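Putative uncharacterized protein (Pseudomonas phage 201phi2-1, PDB 3R4V) is of unknown function but belongs to the phage tubulin-like proteins and carries a bound guanosine-5'-diphosphate. Local coordinates at residues R185-V188 and H189-A192; I277-T280 and I281-K285; I301-A304 and D305-V308. All coordinates share one frame; numbering follows the deposited sequence.

Contact 1 of 3, residues R185-V188 and H189-A192; sequences RLDV and HDVA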
# COMPACT_ATOMS: atom_id res chain seq x y z
N ARG A 185 -10.93 26.27 -2.07
CA ARG A 185 -9.98 26.28 -3.19
C ARG A 185 -9.65 24.90 -3.76
O ARG A 185 -9.02 24.80 -4.81
CB ARG A 185 -8.70 27.02 -2.80
CG ARG A 185 -8.92 28.51 -2.61
CD ARG A 185 -7.86 29.15 -1.73
NE ARG A 185 -6.51 29.03 -2.29
CZ ARG A 185 -5.42 29.52 -1.71
NH1 ARG A 185 -5.53 30.17 -0.55
NH2 ARG A 185 -4.24 29.36 -2.28
N LEU A 186 -10.08 23.83 -3.09
CA LEU A 186 -9.67 22.48 -3.50
C LEU A 186 -10.81 21.67 -4.13
O LEU A 186 -11.81 21.34 -3.48
CB LEU A 186 -9.06 21.72 -2.33
CG LEU A 186 -8.29 20.46 -2.72
CD1 LEU A 186 -7.00 20.83 -3.44
CD2 LEU A 186 -8.00 19.61 -1.49
N ASP A 187 -10.59 21.31 -5.39
CA ASP A 187 -11.55 20.64 -6.26
C ASP A 187 -11.32 19.13 -6.27
O ASP A 187 -10.26 18.64 -5.87
CB ASP A 187 -11.31 21.15 -7.68
CG ASP A 187 -12.58 21.34 -8.45
OD1 ASP A 187 -13.50 20.51 -8.30
OD2 ASP A 187 -12.66 22.33 -9.22
N VAL A 188 -12.31 18.37 -6.75
CA VAL A 188 -12.08 16.96 -7.03
C VAL A 188 -11.07 16.84 -8.17
O VAL A 188 -10.27 15.91 -8.22
CB VAL A 188 -13.36 16.22 -7.43
CG1 VAL A 188 -13.03 14.81 -7.90
CG2 VAL A 188 -14.32 16.16 -6.26
N HIS A 189 -11.12 17.80 -9.09
CA HIS A 189 -10.21 17.81 -10.22
C HIS A 189 -8.79 18.17 -9.79
O HIS A 189 -7.82 17.68 -10.38
CB HIS A 189 -10.71 18.76 -11.31
CG HIS A 189 -12.06 18.39 -11.83
ND1 HIS A 189 -13.19 19.13 -11.55
CD2 HIS A 189 -12.47 17.35 -12.60
CE1 HIS A 189 -14.24 18.56 -12.13
NE2 HIS A 189 -13.82 17.49 -12.78
N ASP A 190 -8.67 19.00 -8.76
CA ASP A 190 -7.36 19.34 -8.21
C ASP A 190 -6.69 18.09 -7.64
O ASP A 190 -5.52 17.83 -7.91
CB ASP A 190 -7.49 20.40 -7.13
CG ASP A 190 -7.94 21.75 -7.67
OD1 ASP A 190 -7.64 22.06 -8.84
OD2 ASP A 190 -8.61 22.49 -6.92
N VAL A 191 -7.45 17.32 -6.87
CA VAL A 191 -6.93 16.07 -6.32
C VAL A 191 -6.56 15.09 -7.42
O VAL A 191 -5.47 14.49 -7.39
CB VAL A 191 -7.93 15.42 -5.34
CG1 VAL A 191 -7.47 14.01 -4.94
CG2 VAL A 191 -8.12 16.30 -4.11
N ALA A 192 -7.43 14.94 -8.42
CA ALA A 192 -7.17 14.02 -9.53
C ALA A 192 -5.87 14.38 -10.23
O ALA A 192 -5.03 13.52 -10.49
CB ALA A 192 -8.34 14.00 -10.53
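The carboxylate oxygen OD2 of D190 accepts the amide N of D187 at 2.8 Å, with the N-H arriving from above the carboxylate plane, 37° out of it. D190 swings back toward the start of its own helix because its CG stands anti to the carbonyl carbon (chi1 -67°). D187 is the N-cap of this helix, and the bond from its amide to the side chain three residues on is one half of a capping box. In place of the reciprocal half, D187 OD1 makes only a weak bond to the amide of V188, and since D187 has two conformers that bond is doubtful. The first helical turn is closed by V191 N on D187 O (3.3 Å) and by A192 N on V188 O (3.0 Å). L186 passes D190 at a slant, its CD1 3.7 Å from D190 CB. The other oxygen of D190, OD1, forms a salt bridge with K249, which would probably stabilise the ionised carboxylate. R185 reaches instead for E239. L186 rests on L230 and L232 of strand 228-233, while V191 packs against F83 and V179, so the helix start is wedged between the C-terminal strands and loops of the parallel half of the sheet.

Contact 2 of 3, residues I277-T280 and I281-K285; sequences IMKT and ITDSK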
# COMPACT_ATOMS: atom_id res chain seq x y z
N ILE A 277 14.54 2.27 -1.51
CA ILE A 277 13.63 1.29 -0.94
C ILE A 277 13.92 -0.10 -1.48
O ILE A 277 14.00 -1.08 -0.72
CB ILE A 277 12.15 1.68 -1.19
CG1 ILE A 277 11.78 2.91 -0.34
CG2 ILE A 277 11.22 0.52 -0.90
CD1 ILE A 277 10.40 3.46 -0.68
N MET A 278 14.09 -0.20 -2.80
CA MET A 278 14.39 -1.49 -3.42
C MET A 278 15.74 -2.02 -2.97
O MET A 278 15.89 -3.21 -2.70
CB MET A 278 14.34 -1.40 -4.94
CG MET A 278 12.91 -1.13 -5.48
SD MET A 278 11.67 -2.34 -4.97
CE MET A 278 12.01 -3.68 -6.09
N LYS A 279 16.71 -1.13 -2.89
CA LYS A 279 18.08 -1.50 -2.52
C LYS A 279 18.11 -2.04 -1.10
O LYS A 279 18.78 -3.04 -0.82
CB LYS A 279 19.02 -0.30 -2.68
CG LYS A 279 20.46 -0.56 -2.27
CD LYS A 279 21.14 -1.59 -3.17
CE LYS A 279 22.62 -1.74 -2.79
NZ LYS A 279 23.29 -2.86 -3.51
N THR A 280 17.36 -1.41 -0.20
CA THR A 280 17.36 -1.83 1.19
C THR A 280 16.80 -3.24 1.31
O THR A 280 17.35 -4.08 2.01
CB THR A 280 16.54 -0.85 2.07
OG1 THR A 280 17.23 0.40 2.15
CG2 THR A 280 16.36 -1.40 3.46
N ILE A 281 15.70 -3.48 0.61
CA ILE A 281 15.06 -4.80 0.58
C ILE A 281 15.99 -5.85 -0.02
O ILE A 281 16.17 -6.93 0.54
CB ILE A 281 13.73 -4.78 -0.20
CG1 ILE A 281 12.73 -3.86 0.48
CG2 ILE A 281 13.15 -6.19 -0.34
CD1 ILE A 281 11.50 -3.58 -0.36
N THR A 282 16.58 -5.54 -1.17
CA THR A 282 17.41 -6.54 -1.83
C THR A 282 18.69 -6.83 -1.07
O THR A 282 19.15 -7.98 -1.04
CB THR A 282 17.72 -6.23 -3.33
OG1 THR A 282 18.33 -4.94 -3.45
CG2 THR A 282 16.45 -6.28 -4.16
N ASP A 283 19.27 -5.82 -0.44
CA ASP A 283 20.47 -6.03 0.36
C ASP A 283 20.13 -6.89 1.57
O ASP A 283 20.90 -7.78 1.94
CB ASP A 283 21.05 -4.71 0.85
CG ASP A 283 21.84 -3.96 -0.22
OD1 ASP A 283 22.12 -4.53 -1.30
OD2 ASP A 283 22.20 -2.80 0.04
N SER A 284 18.99 -6.62 2.20
CA SER A 284 18.60 -7.43 3.35
C SER A 284 18.42 -8.88 2.94
O SER A 284 18.87 -9.79 3.63
CB SER A 284 17.32 -6.89 4.02
OG SER A 284 17.54 -5.60 4.56
N LYS A 285 17.77 -9.09 1.80
CA LYS A 285 17.54 -10.45 1.32
C LYS A 285 18.86 -11.13 0.98
O LYS A 285 19.06 -12.30 1.28
CB LYS A 285 16.60 -10.44 0.11
CG LYS A 285 16.17 -11.83 -0.32
CD LYS A 285 15.33 -11.78 -1.58
CE LYS A 285 14.94 -13.18 -2.02
NZ LYS A 285 14.99 -13.29 -3.50
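I281 joins I277 one turn back in the helix, its amide N bonded to I277 O at 3.2 Å. Their side chains run alongside each other and point the same way; CG2 of I277 comes within 4.1 Å of I281 CD1, though I281 has two conformers and this approach belongs to one of them. T282 continues the turn with its N on M278 O (2.9 Å). In the conformer modelled here its CG2 lies beyond the oxygen of the same carbonyl, 3.4 Å from M278 O.

D283 carries the one salt bridge of the contact. Its amide N binds K279 O at 2.8 Å, and its OD1 receives K279 NZ at 3.0 Å through the syn lone pair, the side of the other oxygen. K279 leaves the backbone with CG anti to its N (chi1 178°) and then bends at chi2 (65°), which turns the otherwise extended chain along the helix toward the carboxylate. The lysine crosses D283 at a slant, and not only its ammonium group makes contact: CE is 3.1 Å from D283 OD2. Both residues also touch a crystal neighbour, so the pairing sits at the protein surface. S284 N then binds T280 O at 3.0 Å, while the hydroxyl of T280 turns back to E276 O. The bond of K285 N to I281 O carries the helix on.

The pair is an i to i+4 salt bridge on the outer side of helix 274-294. On the inner side I277 and I281 lean on Y152 of strand 148-154, and M278, I281, T282 and K285 meet M134, I131 and L127 of helix 124-144, so this part of the helix packs on both elements.

Contact 3 of 3, residues I301-A304 and D305-V308; sequences IIDA and DDNV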
# COMPACT_ATOMS: atom_id res chain seq x y z
N ILE A 301 23.74 -40.50 8.94
CA ILE A 301 24.16 -41.55 9.87
C ILE A 301 23.76 -42.93 9.34
O ILE A 301 23.89 -43.94 10.04
CB ILE A 301 23.64 -41.32 11.31
CG1 ILE A 301 22.11 -41.30 11.34
CG2 ILE A 301 24.24 -40.04 11.90
CD1 ILE A 301 21.55 -41.42 12.78
N ILE A 302 23.29 -42.96 8.10
CA ILE A 302 23.08 -44.22 7.37
C ILE A 302 23.98 -44.23 6.13
O ILE A 302 24.36 -43.17 5.63
CB ILE A 302 21.60 -44.46 6.96
CG1 ILE A 302 21.08 -43.30 6.09
CG2 ILE A 302 20.70 -44.67 8.17
CD1 ILE A 302 19.65 -43.53 5.60
N ASP A 303 24.34 -45.43 5.66
CA ASP A 303 25.18 -45.54 4.46
C ASP A 303 24.81 -46.81 3.68
O ASP A 303 23.87 -47.52 4.04
CB ASP A 303 26.67 -45.53 4.82
CG ASP A 303 27.05 -46.64 5.80
OD1 ASP A 303 28.00 -46.43 6.59
OD2 ASP A 303 26.43 -47.72 5.77
N ALA A 304 25.55 -47.09 2.62
CA ALA A 304 25.20 -48.18 1.73
C ALA A 304 25.23 -49.58 2.37
O ALA A 304 24.66 -50.53 1.83
CB ALA A 304 26.09 -48.14 0.50
N ASP A 305 25.91 -49.72 3.50
CA ASP A 305 25.97 -51.02 4.16
C ASP A 305 24.73 -51.29 5.00
O ASP A 305 24.51 -52.41 5.44
CB ASP A 305 27.22 -51.16 5.03
CG ASP A 305 28.47 -51.45 4.22
OD1 ASP A 305 28.35 -51.86 3.04
OD2 ASP A 305 29.58 -51.28 4.77
N ASP A 306 23.93 -50.25 5.24
CA ASP A 306 22.73 -50.43 6.04
C ASP A 306 21.61 -51.05 5.22
O ASP A 306 21.32 -50.61 4.10
CB ASP A 306 22.27 -49.11 6.65
CG ASP A 306 23.25 -48.58 7.66
OD1 ASP A 306 23.54 -47.37 7.63
OD2 ASP A 306 23.75 -49.37 8.49
N ASN A 307 20.99 -52.08 5.79
CA ASN A 307 19.86 -52.75 5.15
C ASN A 307 18.54 -52.03 5.47
O ASN A 307 17.94 -52.26 6.52
CB ASN A 307 19.82 -54.21 5.62
CG ASN A 307 18.55 -54.93 5.19
OD1 ASN A 307 18.04 -54.72 4.10
ND2 ASN A 307 18.04 -55.80 6.07
N VAL A 308 18.11 -51.16 4.56
CA VAL A 308 16.89 -50.39 4.76
C VAL A 308 15.75 -51.00 3.97
O VAL A 308 15.90 -51.28 2.77
CB VAL A 308 17.09 -48.93 4.30
CG1 VAL A 308 15.82 -48.12 4.52
CG2 VAL A 308 18.26 -48.29 5.03
O HOH W 1 26.63 -49.02 8.08
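The carboxylates of D303 and D306 come together because CG of D303 sits between its backbone N and carbonyl carbon (chi1 57°), while CG of D306 stands anti to its carbonyl carbon (chi1 -66°). The two side chains cross at about a right angle, and each carboxylate is thereby folded back over the type I beta turn that runs from D303 to D306. The turn is closed by D306 N on D303 O at 3.0 Å.

Two side-chain bonds reinforce it from the two ends of the turn. D303 OD2 accepts D305 N at 3.1 Å, which makes an Asx turn nested in the beta turn; the amide meets the carboxylate from above its plane and the bond is somewhat bent (N-H to acceptor 141°). In return, D306 OD1 takes D303 N at 2.9 Å on its anti side. The same OD1 presses close to I302, whose CA is 3.2 Å away, and the isoleucine crosses the aspartate at a slant.

The two acids are thus drawn together, D303 OD2 and D306 OD1 being 3.5 Å apart, with their carboxylate planes nearly parallel. A water donates to both, to D303 OD2 at 2.7 Å and to D306 OD2 at 2.9 Å, and with the amides it probably offsets much of the repulsion between like charges. D303 OD2 thus takes one bond from an amide and one from the water.

An extended acidic tail of this kind is consistent with a part that reaches a neighbouring subunit, as proposed for phage tubulins. Here the turn touches crystal neighbours; it lies in the tail beyond helix 274-294, its centre about 53 Å from the centre of the chain.

In the fold
Followed from the N terminus, the three contacts come in series, none nesting in or crossing another. Contact 1 closes the turn by which the loop after helix 161-178 enters helix 188-195, at the edge between the parallel part of the sheet and its C-terminal strands. The chain then runs through those strands to helix 274-294, where contact 2 lies within continuous helix and closes no loop; its centre is about 36 Å from that of contact 1, on the opposite side of the chain's centre. Contact 3 closes a tight turn in the C-terminal tail, with about 44 Å separating its centre from that of contact 2. No two of them touch.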